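Local coordinates for anopheles Plasmodium-responsive Leucine-rich repeat protein 1B (Anopheles gambiae, PDB 4XGO) that probably takes part in mosquito immunity to Plasmodium as a leucine-rich repeat protein that interacts with LRIM1, at residues E36-T48 with L62-T74. Sequence-based numbering, arbitrary orientation.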
loop_
_atom_site.group_PDB
_atom_site.type_symbol
_atom_site.label_atom_id
_atom_site.label_comp_id
_atom_site.label_asym_id
_atom_site.label_seq_id
_atom_site.Cartn_x
_atom_site.Cartn_y
_atom_site.Cartn_z
ATOM N N GLU A 36 12.951 -12.847 7.560
ATOM C CA GLU A 36 12.875 -11.992 8.738
ATOM C C GLU A 36 14.262 -11.791 9.345
ATOM O O GLU A 36 14.781 -10.701 9.309
ATOM C CB GLU A 36 11.886 -12.535 9.761
ATOM C CG GLU A 36 11.555 -11.533 10.857
ATOM C CD GLU A 36 10.662 -12.106 11.942
ATOM O OE1 GLU A 36 10.249 -13.290 11.849
ATOM O OE2 GLU A 36 10.385 -11.366 12.910
ATOM N N GLU A 37 14.884 -12.826 9.876
ATOM C CA GLU A 37 16.226 -12.657 10.435
ATOM C C GLU A 37 17.273 -13.009 9.379
ATOM O O GLU A 37 17.061 -13.897 8.559
ATOM C CB GLU A 37 16.412 -13.497 11.705
ATOM C CG GLU A 37 17.800 -13.362 12.317
ATOM C CD GLU A 37 17.938 -14.036 13.671
ATOM O OE1 GLU A 37 17.247 -15.053 13.920
ATOM O OE2 GLU A 37 18.755 -13.546 14.490
ATOM N N ILE A 38 18.389 -12.287 9.388
ATOM C CA ILE A 38 19.538 -12.634 8.572
ATOM C C ILE A 38 20.737 -12.823 9.488
ATOM O O ILE A 38 21.048 -11.939 10.279
ATOM C CB ILE A 38 19.885 -11.536 7.568
ATOM C CG1 ILE A 38 18.705 -11.284 6.620
ATOM C CG2 ILE A 38 21.118 -11.919 6.759
ATOM C CD1 ILE A 38 18.939 -10.126 5.683
ATOM N N ASP A 39 21.414 -13.959 9.366
ATOM C CA ASP A 39 22.626 -14.197 10.149
ATOM C C ASP A 39 23.789 -13.414 9.563
ATOM O O ASP A 39 23.869 -13.239 8.355
ATOM C CB ASP A 39 22.975 -15.684 10.159
ATOM C CG ASP A 39 22.048 -16.506 11.034
ATOM O OD1 ASP A 39 21.196 -15.928 11.748
ATOM O OD2 ASP A 39 22.189 -17.749 11.015
ATOM N N THR A 40 24.719 -12.972 10.421
ATOM C CA THR A 40 25.874 -12.208 9.954
ATOM C C THR A 40 26.647 -12.944 8.872
ATOM O O THR A 40 27.156 -12.322 7.946
ATOM C CB THR A 40 26.848 -11.867 11.110
ATOM O OG1 THR A 40 26.150 -11.151 12.131
ATOM C CG2 THR A 40 28.003 -10.998 10.605
ATOM N N ASN A 41 26.760 -14.267 8.995
ATOM C CA ASN A 41 27.502 -15.066 8.018
ATOM C C ASN A 41 26.645 -15.640 6.887
ATOM O O ASN A 41 27.069 -16.566 6.203
ATOM C CB ASN A 41 28.283 -16.209 8.718
ATOM C CG ASN A 41 27.374 -17.283 9.292
ATOM O OD1 ASN A 41 26.161 -17.109 9.359
ATOM N ND2 ASN A 41 27.969 -18.395 9.752
ATOM N N ALA A 42 25.457 -15.078 6.661
ATOM C CA ALA A 42 24.528 -15.658 5.684
ATOM C C ALA A 42 25.158 -15.862 4.314
ATOM O O ALA A 42 24.852 -16.848 3.632
ATOM C CB ALA A 42 23.285 -14.787 5.567
ATOM N N PHE A 43 26.013 -14.925 3.899
ATOM C CA PHE A 43 26.646 -14.976 2.584
ATOM C C PHE A 43 28.086 -15.509 2.547
ATOM O O PHE A 43 28.806 -15.317 1.557
ATOM C CB PHE A 43 26.573 -13.599 1.914
ATOM C CG PHE A 43 25.164 -13.071 1.802
ATOM C CD1 PHE A 43 24.257 -13.682 0.966
ATOM C CD2 PHE A 43 24.745 -11.995 2.570
ATOM C CE1 PHE A 43 22.950 -13.219 0.863
ATOM C CE2 PHE A 43 23.444 -11.520 2.471
ATOM C CZ PHE A 43 22.548 -12.137 1.622
ATOM N N ALA A 44 28.462 -16.254 3.580
ATOM C CA ALA A 44 29.829 -16.781 3.723
ATOM C C ALA A 44 30.320 -17.655 2.555
ATOM O O ALA A 44 31.528 -17.715 2.282
ATOM C CB ALA A 44 29.917 -17.561 5.024
ATOM N N TYR A 45 29.395 -18.356 1.908
ATOM C CA TYR A 45 29.691 -19.240 0.783
ATOM C C TYR A 45 29.173 -18.706 -0.553
ATOM O O TYR A 45 28.958 -19.477 -1.508
ATOM C CB TYR A 45 29.086 -20.614 1.072
ATOM C CG TYR A 45 29.605 -21.189 2.368
ATOM C CD1 TYR A 45 30.846 -21.819 2.418
ATOM C CD2 TYR A 45 28.873 -21.075 3.547
ATOM C CE1 TYR A 45 31.337 -22.336 3.601
ATOM C CE2 TYR A 45 29.355 -21.588 4.738
ATOM C CZ TYR A 45 30.587 -22.219 4.760
ATOM O OH TYR A 45 31.079 -22.735 5.941
ATOM N N ALA A 46 28.980 -17.389 -0.628
ATOM C CA ALA A 46 28.390 -16.755 -1.801
ATOM C C ALA A 46 29.127 -15.468 -2.152
ATOM O O ALA A 46 28.508 -14.420 -2.367
ATOM C CB ALA A 46 26.914 -16.473 -1.547
ATOM N N HIS A 47 30.453 -15.556 -2.237
ATOM C CA HIS A 47 31.282 -14.378 -2.481
ATOM C C HIS A 47 31.184 -13.825 -3.904
ATOM O O HIS A 47 31.678 -12.725 -4.172
ATOM C CB HIS A 47 32.753 -14.668 -2.152
ATOM C CG HIS A 47 32.989 -15.141 -0.752
ATOM N ND1 HIS A 47 32.473 -14.500 0.355
ATOM C CD2 HIS A 47 33.745 -16.165 -0.274
ATOM C CE1 HIS A 47 32.886 -15.111 1.452
ATOM N NE2 HIS A 47 33.661 -16.124 1.100
ATOM N N THR A 48 30.508 -14.548 -4.795
ATOM C CA THR A 48 30.367 -14.143 -6.187
ATOM C C THR A 48 29.275 -13.074 -6.416
ATOM O O THR A 48 29.222 -12.497 -7.481
ATOM C CB THR A 48 30.025 -15.357 -7.074
ATOM O OG1 THR A 48 28.890 -16.037 -6.524
ATOM C CG2 THR A 48 31.199 -16.334 -7.161
ATOM N N LEU A 62 19.648 -5.382 9.978
ATOM C CA LEU A 62 20.792 -5.923 9.265
ATOM C C LEU A 62 21.966 -6.058 10.241
ATOM O O LEU A 62 22.306 -5.083 10.909
ATOM C CB LEU A 62 21.229 -4.994 8.142
ATOM C CG LEU A 62 20.269 -4.760 6.977
ATOM C CD1 LEU A 62 20.873 -3.702 6.069
ATOM C CD2 LEU A 62 19.988 -6.024 6.194
ATOM N N PRO A 63 22.599 -7.238 10.297
ATOM C CA PRO A 63 23.843 -7.324 11.078
ATOM C C PRO A 63 24.920 -6.407 10.483
ATOM O O PRO A 63 25.026 -6.306 9.271
ATOM C CB PRO A 63 24.245 -8.796 10.955
ATOM C CG PRO A 63 23.043 -9.507 10.435
ATOM C CD PRO A 63 22.261 -8.513 9.642
ATOM N N PRO A 64 25.722 -5.733 11.328
ATOM C CA PRO A 64 26.651 -4.716 10.796
ATOM C C PRO A 64 27.662 -5.238 9.772
ATOM O O PRO A 64 28.057 -4.485 8.871
ATOM C CB PRO A 64 27.378 -4.177 12.042
ATOM C CG PRO A 64 26.753 -4.825 13.225
ATOM C CD PRO A 64 25.704 -5.798 12.799
ATOM N N HIS A 65 28.094 -6.490 9.914
ATOM C CA HIS A 65 29.114 -7.052 9.019
ATOM C C HIS A 65 28.546 -8.044 7.988
ATOM O O HIS A 65 29.282 -8.795 7.358
ATOM C CB HIS A 65 30.237 -7.707 9.844
ATOM C CG HIS A 65 30.873 -6.782 10.839
ATOM N ND1 HIS A 65 31.443 -5.578 10.483
ATOM C CD2 HIS A 65 31.025 -6.884 12.178
ATOM C CE1 HIS A 65 31.934 -4.988 11.556
ATOM N NE2 HIS A 65 31.682 -5.753 12.599
ATOM N N VAL A 66 27.230 -8.027 7.782
ATOM C CA VAL A 66 26.610 -8.987 6.867
ATOM C C VAL A 66 27.166 -8.903 5.433
ATOM O O VAL A 66 27.240 -9.928 4.753
ATOM C CB VAL A 66 25.075 -8.863 6.860
ATOM C CG1 VAL A 66 24.642 -7.544 6.227
ATOM C CG2 VAL A 66 24.425 -10.047 6.147
ATOM N N PHE A 67 27.587 -7.713 4.992
ATOM C CA PHE A 67 28.056 -7.531 3.614
ATOM C C PHE A 67 29.572 -7.659 3.414
ATOM O O PHE A 67 30.070 -7.531 2.286
ATOM C CB PHE A 67 27.520 -6.217 3.008
ATOM C CG PHE A 67 26.011 -6.127 2.987
ATOM C CD1 PHE A 67 25.235 -7.181 2.497
ATOM C CD2 PHE A 67 25.354 -4.996 3.475
ATOM C CE1 PHE A 67 23.848 -7.115 2.502
ATOM C CE2 PHE A 67 23.967 -4.926 3.476
ATOM C CZ PHE A 67 23.208 -5.978 2.978
ATOM N N GLN A 68 30.305 -7.943 4.490
ATOM C CA GLN A 68 31.726 -8.250 4.369
ATOM C C GLN A 68 31.965 -9.442 3.445
ATOM O O GLN A 68 32.989 -9.504 2.765
ATOM C CB GLN A 68 32.325 -8.552 5.732
ATOM C CG GLN A 68 32.332 -7.367 6.652
ATOM C CD GLN A 68 33.398 -7.510 7.714
ATOM O OE1 GLN A 68 33.464 -8.529 8.400
ATOM N NE2 GLN A 68 34.257 -6.511 7.827
ATOM N N ASN A 69 31.014 -10.373 3.406
ATOM C CA ASN A 69 31.116 -11.546 2.548
ATOM C C ASN A 69 30.772 -11.305 1.083
ATOM O O ASN A 69 30.969 -12.208 0.258
ATOM C CB ASN A 69 30.223 -12.668 3.080
ATOM C CG ASN A 69 30.786 -13.323 4.327
ATOM O OD1 ASN A 69 31.980 -13.642 4.392
ATOM N ND2 ASN A 69 29.924 -13.555 5.317
ATOM N N VAL A 70 30.260 -10.111 0.752
ATOM C CA VAL A 70 29.929 -9.790 -0.639
ATOM C C VAL A 70 30.667 -8.532 -1.145
ATOM O O VAL A 70 30.042 -7.520 -1.504
ATOM C CB VAL A 70 28.392 -9.724 -0.875
ATOM C CG1 VAL A 70 27.780 -11.113 -0.768
ATOM C CG2 VAL A 70 27.697 -8.777 0.101
ATOM N N PRO A 71 32.010 -8.608 -1.251
ATOM C CA PRO A 71 32.779 -7.404 -1.603
ATOM C C PRO A 71 32.613 -6.918 -3.051
ATOM O O PRO A 71 32.962 -5.774 -3.358
ATOM C CB PRO A 71 34.224 -7.823 -1.320
ATOM C CG PRO A 71 34.225 -9.288 -1.569
ATOM C CD PRO A 71 32.888 -9.782 -1.081
ATOM N N LEU A 72 32.034 -7.743 -3.914
ATOM C CA LEU A 72 31.813 -7.366 -5.302
ATOM C C LEU A 72 30.451 -6.697 -5.510
ATOM O O LEU A 72 30.108 -6.402 -6.636
ATOM C CB LEU A 72 31.897 -8.586 -6.211
ATOM C CG LEU A 72 33.200 -9.388 -6.124
ATOM C CD1 LEU A 72 33.136 -10.528 -7.124
ATOM C CD2 LEU A 72 34.403 -8.487 -6.368
ATOM N N LEU A 73 29.710 -6.473 -4.424
ATOM C CA LEU A 73 28.341 -5.948 -4.497
ATOM C C LEU A 73 28.304 -4.621 -5.251
ATOM O O LEU A 73 28.987 -3.670 -4.872
ATOM C CB LEU A 73 27.810 -5.777 -3.074
ATOM C CG LEU A 73 26.343 -5.423 -2.894
ATOM C CD1 LEU A 73 25.452 -6.580 -3.276
ATOM C CD2 LEU A 73 26.140 -4.997 -1.453
ATOM N N THR A 74 27.493 -4.563 -6.306
ATOM C CA THR A 74 27.276 -3.346 -7.052
ATOM C C THR A 74 25.834 -2.837 -6.921
ATOM O O THR A 74 25.619 -1.639 -7.034
ATOM C CB THR A 74 27.596 -3.509 -8.545
ATOM O OG1 THR A 74 26.691 -4.446 -9.131
ATOM C CG2 THR A 74 29.034 -3.995 -8.750
HETATM O O HOH W 1 27.269 -12.517 5.150
HETATM O O HOH W 2 27.617 -8.308 11.915
HETATM O O HOH W 3 30.625 -10.224 -3.626
#
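With CG beside its backbone N (chi1 -57°), the imidazole of His47 swings across to the backbone of Asn69, where ND1 donates to Asn69 O at 2.7 Å. The bond is nearly straight (175°), lies in the ring plane and uses a carbonyl lone pair. The same ring sets CE1 3.4 Å from Asn69 OD1, its plane turned 44° from the amide. Asn69, with CG likewise beside its N, lays that amide along the backbone N and CA of Ala44, while Asn69 ND2 donates to a water. This water also accepts from Phe43 N and donates to Thr40 O and, over the shorter distance of 2.6 Å, to Val66 O, so four polar groups of the two segments are satisfied at one point. A second water accepts from His65 N and makes a longer bond with Thr40 OG1, and a third links His47 O to Leu72 N.

Apolar groups pack on the inner side. Ile38 CG2 meets Val66 CG2 at 3.8 Å, the two side chains crossing at about a right angle, and Phe43 brings CB to 3.9 Å from Val70 CG1 with Val66 O at its ring edge. The Pro63 ring packs against the chain at Ile38 and Thr40, its CG 3.1 Å from Ile38 O. Phe43 and Phe67 both pack on Leu52 of strand 51-53, in the solenoid interior; Leu15 of the second subunit also packs on Phe43. In these successive coils of a leucine-rich repeat solenoid, the chemistry implies joining by buried hydrocarbon inside, one direct side-chain hydrogen bond and three bridging waters.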